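Local coordinates for carboxylic ester hydrolase (Aspergillus niger, PDB 7K4O) that hydrolyses the ester bonds of tannins as a secreted fungal tannase, a serine esterase of the tannase and feruloyl esterase family, at the glycan on Asn246 and the calcium ion site. Residues are numbered along the deposited sequence; one frame, centred on the assembly and turned at random.

Site 1: the glycan on Asn246. Residues 239, 242-243, 246, 285, 470-471. With NAG (2-acetamido-2-deoxy-beta-D-glucopyranose), chain B; NAG (2-acetamido-2-deoxy-beta-D-glucopyranose), chain C.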
ATOM      1  N   CYS A 239     -13.993  18.842 -12.766  1.00 40.47           N
ATOM      2  CA  CYS A 239     -14.099  18.500 -14.203  1.00 38.20           C
ATOM      3  C   CYS A 239     -12.913  19.071 -14.971  1.00 35.38           C
ATOM      4  O   CYS A 239     -12.447  18.435 -15.926  1.00 36.23           O
ATOM      5  CB  CYS A 239     -15.405  19.065 -14.750  1.00 49.52           C
ATOM      6  SG  CYS A 239     -15.835  18.350 -16.346  0.99 53.58           S
ATOM      7  N   ASP A 242     -10.023  16.785 -14.353  1.00 34.48           N
ATOM      8  CA  ASP A 242     -10.329  15.480 -15.000  1.00 37.65           C
ATOM      9  C   ASP A 242     -10.070  15.583 -16.509  1.00 42.56           C
ATOM     10  O   ASP A 242      -9.546  14.627 -17.103  1.00 37.08           O
ATOM     11  CB  ASP A 242     -11.735  14.996 -14.700  1.00 39.19           C
ATOM     12  CG  ASP A 242     -11.959  13.587 -15.220  1.00 51.03           C
ATOM     13  OD1 ASP A 242     -11.092  12.700 -14.956  1.00 50.83           O
ATOM     14  OD2 ASP A 242     -12.967  13.382 -15.912  1.00 48.52           O
ATOM     15  N   LYS A 243     -10.367  16.737 -17.111  1.00 40.77           N
ATOM     16  CA  LYS A 243     -10.058  16.951 -18.541  1.00 38.20           C
ATOM     17  C   LYS A 243      -8.550  16.923 -18.766  1.00 35.86           C
ATOM     18  O   LYS A 243      -8.064  16.298 -19.730  1.00 37.89           O
ATOM     19  CB  LYS A 243     -10.688  18.275 -19.016  1.00 39.85           C
ATOM     20  CG  LYS A 243     -10.400  18.634 -20.470  1.00 44.83           C
ATOM     21  CD  LYS A 243     -10.722  17.548 -21.459  1.00 46.71           C
ATOM     22  CE  LYS A 243     -12.207  17.259 -21.555  1.00 57.85           C
ATOM     23  NZ  LYS A 243     -12.584  16.794 -22.917  1.00 65.39           N
ATOM     24  N   ASN A 246      -7.493  13.231 -18.701  1.00 36.47           N
ATOM     25  CA  ASN A 246      -7.953  12.568 -19.959  1.00 38.72           C
ATOM     26  C   ASN A 246      -7.049  12.975 -21.115  1.00 38.28           C
ATOM     27  O   ASN A 246      -6.643  12.094 -21.872  1.00 37.81           O
ATOM     28  CB  ASN A 246      -9.433  12.835 -20.265  1.00 40.62           C
ATOM     29  CG  ASN A 246     -10.380  12.009 -19.421  1.00 49.00           C
ATOM     30  OD1 ASN A 246      -9.938  11.147 -18.642  1.00 48.73           O
ATOM     31  ND2 ASN A 246     -11.683  12.273 -19.528  1.00 46.42           N
ATOM     32  N   CYS A 285     -19.108  18.227 -17.521  1.00 52.95           N
ATOM     33  CA  CYS A 285     -19.456  17.121 -16.602  1.00 59.14           C
ATOM     34  C   CYS A 285     -20.917  17.349 -16.247  1.00 59.08           C
ATOM     35  O   CYS A 285     -21.310  18.508 -16.044  1.00 60.57           O
ATOM     36  CB  CYS A 285     -18.538  17.074 -15.371  1.00 58.74           C
ATOM     37  SG  CYS A 285     -16.812  16.630 -15.749  0.73 65.54           S
ATOM     38  N   ASP A 470     -10.851   2.745 -13.697  1.00 34.24           N
ATOM     39  CA  ASP A 470     -12.000   2.767 -14.646  1.00 36.87           C
ATOM     40  C   ASP A 470     -11.687   3.682 -15.824  1.00 37.94           C
ATOM     41  O   ASP A 470     -12.342   3.494 -16.848  1.00 40.94           O
ATOM     42  CB  ASP A 470     -13.273   3.223 -13.948  1.00 42.01           C
ATOM     43  CG  ASP A 470     -13.818   2.161 -13.014  1.00 49.79           C
ATOM     44  OD1 ASP A 470     -13.309   0.979 -13.071  1.00 54.25           O
ATOM     45  OD2 ASP A 470     -14.701   2.529 -12.213  1.00 53.52           O
ATOM     46  N   ALA A 471     -10.758   4.627 -15.683  1.00 35.90           N
ATOM     47  CA  ALA A 471     -10.306   5.501 -16.781  1.00 37.84           C
ATOM     48  C   ALA A 471      -9.410   4.733 -17.753  1.00 41.52           C
ATOM     49  O   ALA A 471      -9.338   5.151 -18.927  1.00 36.06           O
ATOM     50  CB  ALA A 471      -9.628   6.733 -16.232  1.00 41.24           C
TER
HETATM   51  C1  NAG B   1     -12.766  11.587 -18.785  0.75 52.07           C
HETATM   52  C2  NAG B   1     -14.184  12.165 -18.956  1.00 53.94           C
HETATM   53  C3  NAG B   1     -15.273  11.348 -18.282  0.76 61.16           C
HETATM   54  C4  NAG B   1     -15.166   9.980 -18.891  1.00 63.99           C
HETATM   55  C5  NAG B   1     -13.756   9.435 -18.688  0.94 60.66           C
HETATM   56  C6  NAG B   1     -13.616   8.067 -19.329  1.00 60.70           C
HETATM   57  C7  NAG B   1     -14.178  14.609 -19.004  0.98 60.20           C
HETATM   58  C8  NAG B   1     -14.138  15.843 -18.148  1.00 59.85           C
HETATM   59  N2  NAG B   1     -14.225  13.465 -18.328  0.91 60.97           N
HETATM   60  O3  NAG B   1     -16.514  12.043 -18.449  1.00 61.12           O
HETATM   61  O4  NAG B   1     -16.067   9.213 -18.141  0.93 69.16           O
HETATM   62  O5  NAG B   1     -12.753  10.250 -19.263  0.86 51.06           O
HETATM   63  O6  NAG B   1     -12.308   7.592 -19.096  0.81 56.76           O
HETATM   64  O7  NAG B   1     -14.183  14.635 -20.215  1.00 58.43           O
HETATM   65  C1  NAG C   2     -16.963   8.528 -19.033  1.00 85.81           C
HETATM   66  C2  NAG C   2     -17.663   7.573 -18.091  0.69 84.43           C
HETATM   67  C3  NAG C   2     -18.933   6.959 -18.646  0.65 89.22           C
HETATM   68  C4  NAG C   2     -19.824   8.037 -19.257  0.60 91.80           C
HETATM   69  C5  NAG C   2     -19.029   8.834 -20.304  0.60 97.09           C
HETATM   70  C6  NAG C   2     -19.826  10.000 -20.868  1.00 94.06           C
HETATM   71  C7  NAG C   2     -16.221   6.413 -16.521  0.94 75.78           C
HETATM   72  C8  NAG C   2     -15.231   5.315 -16.360  0.85 79.37           C
HETATM   73  N2  NAG C   2     -16.701   6.548 -17.748  0.92 77.02           N
HETATM   74  O3  NAG C   2     -19.563   6.326 -17.525  0.91 87.41           O
HETATM   75  O4  NAG C   2     -20.990   7.426 -19.829  0.90 91.67           O
HETATM   76  O5  NAG C   2     -17.841   9.407 -19.737  0.70 94.68           O
HETATM   77  O6  NAG C   2     -19.890  11.008 -19.855  0.90 95.97           O
HETATM   78  O7  NAG C   2     -16.529   7.112 -15.577  0.95 83.60           O
HETATM   79  O   HOH W   1     -10.020   8.537 -19.511  1.00 44.53           O
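Asn246 carries an N-linked glycan whose first sugar, NAG (chain B), lies along the side chains of one helix face, most of its surface hidden by protein. Asn246 ND2 is bonded to the anomeric C1 of NAG (chain B) at 1.5 Å. Asp242 and Lys243 stand four and three residues before Asn246, on the same helix face; CG of Asn246 is anti to the carbonyl carbon (chi1 -77°), while both earlier residues hold CG anti to the backbone N, which turns them to the sugar. Asp242 comes up beneath the N-acetyl group with one carboxylate oxygen: the amide N2 of NAG (chain B) gives a hydrogen bond to Asp242 OD2 at 2.7 Å, arriving from above the carboxylate plane and bent to 132° at the hydrogen. This bond helps fix the rotation of the acetamide. The methyl C8 of NAG (chain B) then points at the Cys239-Cys285 disulfide, touching SG of Cys239 at 3.5 Å and SG of Cys285 at 3.7 Å. Lys243, bent at chi2 and chi3, passes by the acetamide carbonyl, with CE 3.5 Å from O7 of NAG (chain B). On the ring-oxygen side, a water links the Asn246 amide oxygen OD1, at 2.8 Å, to O5 and the hydroxymethyl O6 of the sugar. The second NAG (chain C) is partly occupied, poorly ordered and little hidden; O3 of NAG (chain B) donates to its ring oxygen O5 at 3.2 Å. Asn246, Lys243, Asp242 and Cys239 all belong to helix 238-252, the disulfide ties that helix to strand 282-285, and in a loop Ala471 borders the O6 side of the first sugar and Asp470 the second.

Site 2: the calcium ion site. Residues 253-254, 256, 258-264. With CA (calcium ion), chain D.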
ATOM      1  N   ASP A 253      -0.415   7.838 -24.176  1.00 37.28           N
ATOM      2  CA  ASP A 253      -0.773   6.421 -24.458  1.00 36.20           C
ATOM      3  C   ASP A 253       0.280   5.738 -25.329  1.00 42.83           C
ATOM      4  O   ASP A 253       0.776   4.634 -24.943  1.00 37.87           O
ATOM      5  CB  ASP A 253      -2.147   6.341 -25.069  1.00 38.11           C
ATOM      6  CG  ASP A 253      -2.570   4.937 -25.447  1.00 42.82           C
ATOM      7  OD1 ASP A 253      -1.984   3.949 -24.912  1.00 37.10           O
ATOM      8  OD2 ASP A 253      -3.523   4.838 -26.256  1.00 35.92           O
ATOM      9  N   ALA A 254       0.623   6.363 -26.467  1.00 39.22           N
ATOM     10  CA  ALA A 254       1.441   5.740 -27.533  1.00 41.33           C
ATOM     11  C   ALA A 254       2.923   5.776 -27.177  1.00 38.76           C
ATOM     12  O   ALA A 254       3.724   5.156 -27.859  1.00 38.11           O
ATOM     13  CB  ALA A 254       1.173   6.428 -28.854  1.00 43.73           C
ATOM     14  N   ASP A 256       4.472   4.275 -24.924  1.00 33.75           N
ATOM     15  CA  ASP A 256       4.884   2.898 -24.531  1.00 34.98           C
ATOM     16  C   ASP A 256       4.892   1.950 -25.752  1.00 37.02           C
ATOM     17  O   ASP A 256       5.234   0.764 -25.578  1.00 32.84           O
ATOM     18  CB  ASP A 256       3.977   2.382 -23.416  1.00 33.27           C
ATOM     19  CG  ASP A 256       2.491   2.460 -23.668  1.00 37.95           C
ATOM     20  OD1 ASP A 256       2.041   2.031 -24.774  1.00 35.07           O
ATOM     21  OD2 ASP A 256       1.778   2.907 -22.754  1.00 34.55           O
ATOM     22  N   LYS A 258       2.332   1.027 -27.569  1.00 38.45           N
ATOM     23  CA  LYS A 258       1.070   0.283 -27.670  1.00 39.48           C
ATOM     24  C   LYS A 258      -0.082   1.251 -27.496  1.00 44.01           C
ATOM     25  O   LYS A 258      -0.224   1.860 -26.440  1.00 36.90           O
ATOM     26  CB  LYS A 258       0.985  -0.871 -26.668  1.00 40.65           C
ATOM     27  CG  LYS A 258      -0.231  -1.752 -26.912  1.00 44.62           C
ATOM     28  CD  LYS A 258      -0.335  -2.979 -26.054  1.00 49.55           C
ATOM     29  CE  LYS A 258      -1.407  -3.883 -26.625  1.00 53.94           C
ATOM     30  NZ  LYS A 258      -1.886  -4.827 -25.614  1.00 60.01           N
ATOM     31  N   VAL A 259      -0.943   1.336 -28.505  1.00 39.64           N
ATOM     32  CA  VAL A 259      -2.141   2.201 -28.437  1.00 40.57           C
ATOM     33  C   VAL A 259      -3.264   1.376 -27.833  1.00 41.45           C
ATOM     34  O   VAL A 259      -3.849   0.524 -28.524  1.00 40.49           O
ATOM     35  CB  VAL A 259      -2.498   2.803 -29.820  1.00 40.16           C
ATOM     36  CG1 VAL A 259      -3.830   3.520 -29.768  1.00 41.24           C
ATOM     37  CG2 VAL A 259      -1.397   3.727 -30.293  1.00 42.20           C
ATOM     38  N   ASP A 260      -3.544   1.608 -26.554  1.00 37.82           N
ATOM     39  CA  ASP A 260      -4.497   0.785 -25.775  1.00 36.88           C
ATOM     40  C   ASP A 260      -5.202   1.644 -24.720  1.00 34.95           C
ATOM     41  O   ASP A 260      -5.948   1.085 -23.924  1.00 36.87           O
ATOM     42  CB  ASP A 260      -3.765  -0.403 -25.140  1.00 39.92           C
ATOM     43  CG  ASP A 260      -2.590  -0.006 -24.233  1.00 40.86           C
ATOM     44  OD1 ASP A 260      -2.260   1.201 -24.160  1.00 36.66           O
ATOM     45  OD2 ASP A 260      -1.960  -0.944 -23.637  1.00 38.92           O
ATOM     46  N   TRP A 261      -5.090   2.965 -24.780  1.00 38.63           N
ATOM     47  CA  TRP A 261      -5.614   3.864 -23.723  1.00 35.79           C
ATOM     48  C   TRP A 261      -5.070   3.394 -22.331  1.00 30.34           C
ATOM     49  O   TRP A 261      -5.833   3.300 -21.385  1.00 32.59           O
ATOM     50  CB  TRP A 261      -7.131   3.906 -23.788  1.00 35.70           C
ATOM     51  CG  TRP A 261      -7.674   5.135 -23.127  1.00 42.87           C
ATOM     52  CD1 TRP A 261      -8.274   5.216 -21.903  1.00 39.16           C
ATOM     53  CD2 TRP A 261      -7.599   6.481 -23.639  1.00 43.06           C
ATOM     54  NE1 TRP A 261      -8.600   6.521 -21.627  1.00 44.56           N
ATOM     55  CE2 TRP A 261      -8.205   7.318 -22.672  1.00 46.43           C
ATOM     56  CE3 TRP A 261      -7.146   7.042 -24.844  1.00 44.06           C
ATOM     57  CZ2 TRP A 261      -8.348   8.695 -22.864  1.00 47.77           C
ATOM     58  CZ3 TRP A 261      -7.285   8.404 -25.025  1.00 45.83           C
ATOM     59  CH2 TRP A 261      -7.869   9.213 -24.045  1.00 43.74           C
ATOM     60  N   VAL A 262      -3.794   3.107 -22.309  1.00 32.90           N
ATOM     61  CA  VAL A 262      -3.049   2.811 -21.057  1.00 33.48           C
ATOM     62  C   VAL A 262      -1.726   3.510 -21.174  1.00 30.10           C
ATOM     63  O   VAL A 262      -0.997   3.285 -22.108  1.00 32.83           O
ATOM     64  CB  VAL A 262      -2.862   1.302 -20.821  1.00 34.92           C
ATOM     65  CG1 VAL A 262      -2.186   1.078 -19.458  1.00 36.28           C
ATOM     66  CG2 VAL A 262      -4.188   0.564 -20.888  1.00 32.45           C
ATOM     67  N   VAL A 263      -1.394   4.312 -20.169  1.00 30.57           N
ATOM     68  CA  VAL A 263      -0.036   4.896 -20.096  1.00 30.80           C
ATOM     69  C   VAL A 263       0.861   4.018 -19.221  1.00 34.14           C
ATOM     70  O   VAL A 263       0.800   4.136 -17.979  1.00 33.79           O
ATOM     71  CB  VAL A 263      -0.148   6.333 -19.580  1.00 31.73           C
ATOM     72  CG1 VAL A 263       1.220   6.965 -19.418  1.00 32.17           C
ATOM     73  CG2 VAL A 263      -1.052   7.142 -20.513  1.00 35.87           C
ATOM     74  N   ALA A 264       1.692   3.211 -19.861  1.00 30.26           N
ATOM     75  CA  ALA A 264       2.669   2.340 -19.184  1.00 30.13           C
ATOM     76  C   ALA A 264       3.947   3.113 -18.947  1.00 31.84           C
ATOM     77  O   ALA A 264       4.816   2.586 -18.258  1.00 30.10           O
ATOM     78  CB  ALA A 264       2.951   1.112 -20.014  1.00 31.73           C
TER
HETATM   79 CA    CA D 604      -0.151   2.534 -24.206  0.97 33.25          CA
HETATM   80  O   HOH W   2       0.333   0.275 -23.043  1.00 36.17           O
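Asp256 and Asp260 both place CG between the backbone N and the carbonyl carbon, the crowded position (chi1 52° and 57°), whereas Asp253 holds CG anti to its N (chi1 177°); these turns aim the three carboxylates at one calcium ion. Asp256 binds the calcium ion as a bidentate carboxylate, OD1 at 2.3 Å and OD2 at 2.4 Å. Asp253 contributes twice in another way, through OD1 and its backbone carbonyl O, while Asp260 binds the calcium ion through OD1 at 2.5 Å. The backbone carbonyls of Lys258 and Val262 and a water whose O is 2.6 Å from the calcium ion bring the observed coordination to eight. That water also bridges to OD2 of Asp260, so this carboxylate serves the metal directly with one oxygen and through water with the other.

Backbone N-H groups hold the acidic side chains in place. OD1 of Asp253 accepts from two of them: N of Asp260 approaches on the syn lone pair, nearly straight, and N of Val262 comes from well above the carboxylate plane. The second oxygen of Asp253, OD2, takes N of Trp261 at 2.9 Å, again from above the plane. Each Asp256 oxygen accepts on its anti lone pair, OD1 from N of Lys258 at 3.0 Å and OD2 from N of Ala264 at 2.9 Å, which should fix the rotation of the chelating group. Three aspartates, if ionised, would more than balance the charge of the ion, which in turn should favour their ionised forms. The side chains of Lys258 and Trp261 point away from the metal. The site is a calcium-binding loop with a likely structural role: calcium probably holds the 3-10 helix 253-256 and the following loop through Ala264 in a compact turn, leading towards helix 266-272.

The C-alpha centres of site 1 and site 2 lie about 17 Å apart, and a continuous stretch of chain joins them. Helix 238-252 carries the glycosylated asparagine of site 1 and runs directly into the 3-10 helix 253-256 that opens site 2, with Cys252 at the junction forming a disulfide to Cys269. Disulfides and calcium thus secure successive parts of one region, while the sugar covers part of its surface. Neither site includes residues lining the gallic acid pocket, so both probably contribute to the stability of this secreted single-chain enzyme rather than to its chemistry.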